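Local coordinates for serine-threonine phosphatase 2C (Toxoplasma gondii, PDB 2I44), which binds calcium ions and probably removes phosphate groups from phosphoserine and phosphothreonine residues of proteins, at residues 28-33 with 310-315; 118-123 with 231-236. All coordinates share one frame; numbering follows the deposited sequence.

Contact 1. Residues 28-33 with 310-315. With CA (calcium ion), chain D.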
ATOM      1  N   THR A  28      11.275  -5.538   7.728  1.00 19.14           N
ATOM      2  CA  THR A  28      11.745  -4.425   6.919  1.00 19.27           C
ATOM      3  C   THR A  28      13.261  -4.310   7.020  1.00 20.77           C
ATOM      4  O   THR A  28      13.869  -4.800   7.967  1.00 19.56           O
ATOM      5  CB  THR A  28      11.102  -3.092   7.382  1.00 19.86           C
ATOM      6  OG1 THR A  28      11.451  -2.050   6.465  1.00 19.85           O
ATOM      7  CG2 THR A  28      11.585  -2.716   8.791  1.00 17.20           C
ATOM      8  N   ASP A  29      13.870  -3.661   6.037  1.00 22.58           N
ATOM      9  CA  ASP A  29      15.312  -3.473   6.036  1.00 22.31           C
ATOM     10  C   ASP A  29      15.627  -2.207   5.264  1.00 21.65           C
ATOM     11  O   ASP A  29      14.982  -1.907   4.263  1.00 19.35           O
ATOM     12  CB  ASP A  29      16.009  -4.678   5.394  1.00 25.56           C
ATOM     13  CG  ASP A  29      17.499  -4.703   5.680  1.00 26.98           C
ATOM     14  OD1 ASP A  29      18.216  -3.796   5.209  1.00 28.99           O
ATOM     15  OD2 ASP A  29      17.950  -5.628   6.387  1.00 29.56           O
ATOM     16  N   ILE A  30      16.615  -1.458   5.739  1.00 22.10           N
ATOM     17  CA  ILE A  30      16.999  -0.208   5.099  1.00 20.70           C
ATOM     18  C   ILE A  30      17.714  -0.436   3.773  1.00 19.56           C
ATOM     19  O   ILE A  30      17.728   0.440   2.908  1.00 18.75           O
ATOM     20  CB  ILE A  30      17.907   0.645   6.029  1.00 21.83           C
ATOM     21  CG1 ILE A  30      18.032   2.061   5.463  1.00 20.87           C
ATOM     22  CG2 ILE A  30      19.287  -0.005   6.176  1.00 20.31           C
ATOM     23  CD1 ILE A  30      18.628   3.055   6.431  1.00 22.48           C
ATOM     24  N   GLY A  31      18.292  -1.617   3.610  1.00 19.44           N
ATOM     25  CA  GLY A  31      19.001  -1.906   2.380  1.00 20.40           C
ATOM     26  C   GLY A  31      20.215  -1.005   2.270  1.00 20.31           C
ATOM     27  O   GLY A  31      20.909  -0.767   3.259  1.00 20.24           O
ATOM     28  N   GLY A  32      20.459  -0.475   1.079  1.00 18.58           N
ATOM     29  CA  GLY A  32      21.611   0.385   0.890  1.00 18.86           C
ATOM     30  C   GLY A  32      21.312   1.868   0.827  1.00 18.73           C
ATOM     31  O   GLY A  32      22.176   2.655   0.443  1.00 18.04           O
ATOM     32  N   ARG A  33      20.099   2.261   1.207  1.00 18.64           N
ATOM     33  CA  ARG A  33      19.718   3.670   1.172  1.00 21.01           C
ATOM     34  C   ARG A  33      20.225   4.396   2.425  1.00 21.47           C
ATOM     35  O   ARG A  33      20.501   3.767   3.444  1.00 22.84           O
ATOM     36  CB  ARG A  33      18.193   3.795   1.070  1.00 20.61           C
ATOM     37  CG  ARG A  33      17.550   2.831   0.075  1.00 23.44           C
ATOM     38  CD  ARG A  33      18.018   3.031  -1.367  1.00 24.86           C
ATOM     39  NE  ARG A  33      17.170   3.952  -2.117  1.00 30.02           N
ATOM     40  CZ  ARG A  33      17.271   5.276  -2.064  1.00 33.04           C
ATOM     41  NH1 ARG A  33      18.189   5.840  -1.295  1.00 37.98           N
ATOM     42  NH2 ARG A  33      16.454   6.040  -2.779  1.00 34.77           N
ATOM     43  N   ALA A 310      20.712  -2.183  -2.706  1.00 23.86           N
ATOM     44  CA  ALA A 310      19.297  -2.461  -2.455  1.00 21.47           C
ATOM     45  C   ALA A 310      18.484  -1.272  -1.940  1.00 20.57           C
ATOM     46  O   ALA A 310      18.976  -0.432  -1.186  1.00 19.94           O
ATOM     47  CB  ALA A 310      19.171  -3.637  -1.478  1.00 20.67           C
ATOM     48  N   ASP A 311      17.227  -1.212  -2.361  1.00 19.22           N
ATOM     49  CA  ASP A 311      16.320  -0.153  -1.933  1.00 18.60           C
ATOM     50  C   ASP A 311      15.764  -0.532  -0.559  1.00 18.39           C
ATOM     51  O   ASP A 311      16.037  -1.628  -0.074  1.00 18.54           O
ATOM     52  CB  ASP A 311      15.178  -0.040  -2.947  1.00 15.58           C
ATOM     53  CG  ASP A 311      14.167   1.024  -2.573  1.00 16.45           C
ATOM     54  OD1 ASP A 311      14.538   1.980  -1.856  1.00 15.02           O
ATOM     55  OD2 ASP A 311      13.001   0.913  -3.007  1.00 17.04           O
ATOM     56  N   ASN A 312      15.008   0.358   0.084  1.00 18.61           N
ATOM     57  CA  ASN A 312      14.403  -0.022   1.362  1.00 17.59           C
ATOM     58  C   ASN A 312      13.500  -1.187   0.941  1.00 17.09           C
ATOM     59  O   ASN A 312      12.929  -1.160  -0.157  1.00 17.95           O
ATOM     60  CB  ASN A 312      13.498   1.080   1.942  1.00 14.35           C
ATOM     61  CG  ASN A 312      14.260   2.294   2.439  1.00 14.44           C
ATOM     62  OD1 ASN A 312      15.431   2.213   2.815  1.00 16.62           O
ATOM     63  ND2 ASN A 312      13.578   3.429   2.472  1.00 10.25           N
ATOM     64  N   ILE A 313      13.369  -2.198   1.793  1.00 16.80           N
ATOM     65  CA  ILE A 313      12.531  -3.349   1.484  1.00 17.42           C
ATOM     66  C   ILE A 313      11.645  -3.662   2.675  1.00 17.64           C
ATOM     67  O   ILE A 313      12.122  -3.787   3.799  1.00 17.71           O
ATOM     68  CB  ILE A 313      13.367  -4.613   1.172  1.00 19.85           C
ATOM     69  CG1 ILE A 313      14.467  -4.289   0.160  1.00 23.32           C
ATOM     70  CG2 ILE A 313      12.457  -5.706   0.608  1.00 18.64           C
ATOM     71  CD1 ILE A 313      15.421  -5.444  -0.100  1.00 24.22           C
ATOM     72  N   THR A 314      10.350  -3.783   2.419  1.00 15.47           N
ATOM     73  CA  THR A 314       9.385  -4.095   3.458  1.00 15.42           C
ATOM     74  C   THR A 314       8.398  -5.121   2.935  1.00 16.16           C
ATOM     75  O   THR A 314       7.862  -4.981   1.830  1.00 14.86           O
ATOM     76  CB  THR A 314       8.618  -2.836   3.903  1.00 16.71           C
ATOM     77  OG1 THR A 314       9.525  -1.940   4.555  1.00 18.97           O
ATOM     78  CG2 THR A 314       7.488  -3.188   4.864  1.00 19.15           C
ATOM     79  N   ALA A 315       8.165  -6.155   3.734  1.00 15.70           N
ATOM     80  CA  ALA A 315       7.234  -7.204   3.359  1.00 16.15           C
ATOM     81  C   ALA A 315       6.338  -7.560   4.545  1.00 16.21           C
ATOM     82  O   ALA A 315       6.800  -7.675   5.677  1.00 15.86           O
ATOM     83  CB  ALA A 315       7.994  -8.436   2.882  1.00 14.21           C
TER
HETATM   84 CA    CA D 401      11.021   2.070  -2.758  1.00 26.90          CA
HETATM   85  O   HOH W   1      12.167   3.528  -1.776  1.00 18.46           O
HETATM   86  O   HOH W   2      10.844   0.700  -0.892  1.00 15.94           O
HETATM   87  O   HOH W   3      10.635   3.127  -4.328  1.00 28.30           O
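Arg33 reaches back from its turn to Asp311, setting NE 3.3 Å from Asp311 OD1 in a salt bridge whose hydrogen bond is weak. The guanidinium and carboxylate planes are 39° apart. Arg33 CG stands anti to its own carbonyl carbon, which puts it 3.5 Å from the backbone N of Asn312. Bends at chi2 (-62°) and chi3 then fold the rest of the chain back, so that CD packs against the carbonyl oxygen of Ala310 and NE comes round to the carboxylate. Asp311 carries its CG anti to the backbone N (chi1 179°), and the carboxylate divides its work. OD2 binds the calcium ion at 2.3 Å; OD1 faces Arg33, accepts from a water on the same calcium ion, and takes a weak bond from the N-H of Asn312. Asp60 and Asp266 complete the protein ligands of this metal.

The segments belong to adjacent antiparallel strands, 22-29 and 313-320, in one of the two beta sheets of the PP2C fold. Asp29 and Ile313 form a hydrogen-bonded pair, joined by Asp29 N to Ile313 O and Ile313 N to Asp29 O. In the neighbouring non-hydrogen-bonded pair, Thr28 and Thr314 lie side by side, pointing the same way, with their OG1 atoms 2.7 Å apart; Asp38 hydrogen-bonds Thr314 OG1.

Beyond the strand end, Asp29 OD1 accepts from Gly31 N at 2.7 Å through its anti lone pair, an Asx turn that leads into the type II' turn of Ile30 to Arg33. There Gly31, at positive phi, passes close to the carbonyl oxygens of Ala310 and Asp311. Gly32 N bonds Ala310 O at 2.7 Å, tilted from the carbonyl plane.

Contact 2. Residues 118-123 with 231-236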
ATOM      1  N   LYS A 118      -8.935   9.554   0.684  1.00 18.85           N
ATOM      2  CA  LYS A 118      -9.116  10.984   0.492  1.00 18.34           C
ATOM      3  C   LYS A 118      -9.052  11.794   1.780  1.00 18.65           C
ATOM      4  O   LYS A 118      -8.459  12.867   1.800  1.00 17.14           O
ATOM      5  CB  LYS A 118     -10.429  11.242  -0.245  1.00 22.20           C
ATOM      6  CG  LYS A 118     -10.411  10.733  -1.683  1.00 24.12           C
ATOM      7  CD  LYS A 118     -11.795  10.705  -2.293  1.00 26.13           C
ATOM      8  CE  LYS A 118     -11.758  10.203  -3.723  1.00 26.34           C
ATOM      9  NZ  LYS A 118     -13.112   9.825  -4.214  1.00 27.87           N
ATOM     10  N   ASN A 119      -9.642  11.281   2.856  1.00 19.79           N
ATOM     11  CA  ASN A 119      -9.623  12.007   4.125  1.00 18.93           C
ATOM     12  C   ASN A 119      -8.247  11.961   4.774  1.00 19.62           C
ATOM     13  O   ASN A 119      -7.789  12.948   5.360  1.00 18.12           O
ATOM     14  CB  ASN A 119     -10.684  11.455   5.084  1.00 18.67           C
ATOM     15  CG  ASN A 119     -12.094  11.749   4.613  1.00 20.08           C
ATOM     16  OD1 ASN A 119     -12.333  12.753   3.940  1.00 17.74           O
ATOM     17  ND2 ASN A 119     -13.036  10.884   4.970  1.00 16.94           N
ATOM     18  N   ALA A 120      -7.579  10.818   4.665  1.00 17.82           N
ATOM     19  CA  ALA A 120      -6.248  10.702   5.238  1.00 16.19           C
ATOM     20  C   ALA A 120      -5.293  11.599   4.465  1.00 15.43           C
ATOM     21  O   ALA A 120      -4.369  12.170   5.040  1.00 16.11           O
ATOM     22  CB  ALA A 120      -5.774   9.264   5.187  1.00 16.16           C
ATOM     23  N   ASP A 121      -5.508  11.741   3.161  1.00 14.90           N
ATOM     24  CA  ASP A 121      -4.606  12.588   2.393  1.00 16.37           C
ATOM     25  C   ASP A 121      -4.844  14.064   2.669  1.00 15.78           C
ATOM     26  O   ASP A 121      -3.897  14.843   2.723  1.00 16.06           O
ATOM     27  CB  ASP A 121      -4.712  12.329   0.889  1.00 14.88           C
ATOM     28  CG  ASP A 121      -3.578  12.990   0.118  1.00 16.03           C
ATOM     29  OD1 ASP A 121      -2.402  12.754   0.483  1.00 15.86           O
ATOM     30  OD2 ASP A 121      -3.851  13.746  -0.839  1.00 17.15           O
ATOM     31  N   ASN A 122      -6.103  14.454   2.840  1.00 17.78           N
ATOM     32  CA  ASN A 122      -6.398  15.857   3.123  1.00 19.09           C
ATOM     33  C   ASN A 122      -5.710  16.248   4.421  1.00 18.29           C
ATOM     34  O   ASN A 122      -5.079  17.297   4.507  1.00 20.22           O
ATOM     35  CB  ASN A 122      -7.910  16.098   3.246  1.00 18.69           C
ATOM     36  CG  ASN A 122      -8.630  15.950   1.926  1.00 20.59           C
ATOM     37  OD1 ASN A 122      -8.030  16.098   0.858  1.00 20.18           O
ATOM     38  ND2 ASN A 122      -9.928  15.671   1.987  1.00 21.63           N
ATOM     39  N   GLU A 123      -5.812  15.388   5.426  1.00 18.56           N
ATOM     40  CA  GLU A 123      -5.202  15.669   6.716  1.00 20.57           C
ATOM     41  C   GLU A 123      -3.678  15.703   6.608  1.00 19.47           C
ATOM     42  O   GLU A 123      -3.022  16.562   7.201  1.00 16.22           O
ATOM     43  CB  GLU A 123      -5.622  14.619   7.742  1.00 22.59           C
ATOM     44  CG  GLU A 123      -5.347  15.047   9.174  1.00 28.76           C
ATOM     45  CD  GLU A 123      -5.567  13.928  10.167  1.00 30.66           C
ATOM     46  OE1 GLU A 123      -6.393  13.033   9.877  1.00 32.09           O
ATOM     47  OE2 GLU A 123      -4.924  13.949  11.239  1.00 31.02           O
ATOM     48  N   ARG A 231       0.019   8.624  -8.465  1.00 14.32           N
ATOM     49  CA  ARG A 231      -0.960   8.724  -7.386  1.00 14.81           C
ATOM     50  C   ARG A 231      -0.215   8.464  -6.088  1.00 13.52           C
ATOM     51  O   ARG A 231       0.673   7.612  -6.039  1.00 13.26           O
ATOM     52  CB  ARG A 231      -2.100   7.713  -7.578  1.00 13.44           C
ATOM     53  CG  ARG A 231      -2.822   7.871  -8.909  1.00 13.81           C
ATOM     54  CD  ARG A 231      -4.176   7.188  -8.905  1.00 14.73           C
ATOM     55  NE  ARG A 231      -4.735   7.069 -10.248  1.00 15.98           N
ATOM     56  CZ  ARG A 231      -5.929   6.551 -10.517  1.00 18.32           C
ATOM     57  NH1 ARG A 231      -6.697   6.109  -9.526  1.00 16.65           N
ATOM     58  NH2 ARG A 231      -6.344   6.451 -11.778  1.00 13.76           N
ATOM     59  N   ALA A 232      -0.560   9.208  -5.044  1.00 13.74           N
ATOM     60  CA  ALA A 232       0.127   9.048  -3.774  1.00 13.67           C
ATOM     61  C   ALA A 232      -0.405   9.933  -2.663  1.00 14.12           C
ATOM     62  O   ALA A 232      -1.214  10.842  -2.889  1.00 12.29           O
ATOM     63  CB  ALA A 232       1.607   9.343  -3.969  1.00 17.25           C
ATOM     64  N   PHE A 233       0.050   9.638  -1.451  1.00 10.81           N
ATOM     65  CA  PHE A 233      -0.298  10.439  -0.291  1.00 13.86           C
ATOM     66  C   PHE A 233       0.768  11.537  -0.274  1.00 13.58           C
ATOM     67  O   PHE A 233       1.917  11.290  -0.625  1.00 13.23           O
ATOM     68  CB  PHE A 233      -0.162   9.637   0.998  1.00 13.73           C
ATOM     69  CG  PHE A 233      -1.343   8.773   1.317  1.00 14.33           C
ATOM     70  CD1 PHE A 233      -2.607   9.329   1.466  1.00 12.10           C
ATOM     71  CD2 PHE A 233      -1.179   7.408   1.528  1.00 15.31           C
ATOM     72  CE1 PHE A 233      -3.690   8.546   1.823  1.00 12.80           C
ATOM     73  CE2 PHE A 233      -2.261   6.608   1.889  1.00 15.54           C
ATOM     74  CZ  PHE A 233      -3.521   7.180   2.038  1.00 16.62           C
ATOM     75  N   GLY A 234       0.396  12.745   0.129  1.00 15.15           N
ATOM     76  CA  GLY A 234       1.382  13.809   0.187  1.00 13.15           C
ATOM     77  C   GLY A 234       1.657  14.474  -1.148  1.00 12.66           C
ATOM     78  O   GLY A 234       0.740  14.691  -1.933  1.00 13.03           O
ATOM     79  N   GLY A 235       2.917  14.805  -1.410  1.00 11.47           N
ATOM     80  CA  GLY A 235       3.245  15.468  -2.656  1.00 12.38           C
ATOM     81  C   GLY A 235       2.484  16.784  -2.756  1.00 13.87           C
ATOM     82  O   GLY A 235       1.933  17.118  -3.807  1.00 14.19           O
ATOM     83  N   LYS A 236       2.465  17.541  -1.662  1.00 13.64           N
ATOM     84  CA  LYS A 236       1.751  18.821  -1.624  1.00 16.27           C
ATOM     85  C   LYS A 236       1.882  19.654  -2.898  1.00 15.31           C
ATOM     86  O   LYS A 236       0.881  20.016  -3.513  1.00 15.41           O
ATOM     87  CB  LYS A 236       2.212  19.664  -0.424  1.00 14.33           C
ATOM     88  CG  LYS A 236       1.508  21.024  -0.311  1.00 17.90           C
ATOM     89  CD  LYS A 236       1.837  21.733   1.008  1.00 14.94           C
ATOM     90  CE  LYS A 236       3.282  22.205   1.088  1.00 14.30           C
ATOM     91  NZ  LYS A 236       3.561  23.355   0.186  1.00 15.20           N
TER
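Asp121 reaches out from the helix and hydrogen-bonds the backbone of the short strand 233-234: its OD1 accepts from Gly234 N at 2.8 Å, the N-H...O angle being 160° and the donor lying nearly on the C-O axis. The same oxygen sits 3.2 Å from Phe233 CA and 3.6 Å from Phe233 CD1, at the edge of the ring and near its plane. Asp121 CB also meets that edge, 3.7 Å from CD1, while the carboxylate is turned 43° from the ring. With CG anti to the backbone N (chi1 -168°), Asp121 carries its carboxylate carbon out from the helix toward Gly234 N, and the side chain slides past that of Phe233 in the opposite direction. One residue earlier on the helix, Ala120 CB touches Phe233 CE1 at 4.0 Å.

Around this first shell, the ring of Tyr117, from the same helix, meets that of Phe233 nearly parallel to it, and Leu124 and Val71, the latter from helix 66-80, also pack on Phe233. Strand 233-234 pairs antiparallel with strand 137-146 of the second sheet, so the contact fastens the long helix 98-130 to that sheet.

The other carboxylate oxygen, OD2, is held by a salt bridge to Lys239 and a hydrogen bond from Asn245, and Lys239 NZ also bonds the carbonyl oxygens of Ala232 and Gly234. A buried acid with a lysine on one oxygen and an amide N-H on the other is probably ionised, its charge balanced where helix and strand meet.

From the N terminus, the chain runs along strand 22-29 into the turn that supplies one side of contact 1, and this contact closes only when residues 310-315 return 277 residues later and strand 313-320 lies beside it. Contact 2 is nested inside that loop: helix 98-130 comes first, and 108 residues on the chain brings strand 233-234 against it. Contact 1 thus joins an early strand and the last one within one sheet, close to a bound calcium ion, whereas contact 2 ties a helix to the other sheet. The two do not touch; their centres are about 24 Å apart, their nearest atoms about 14 Å.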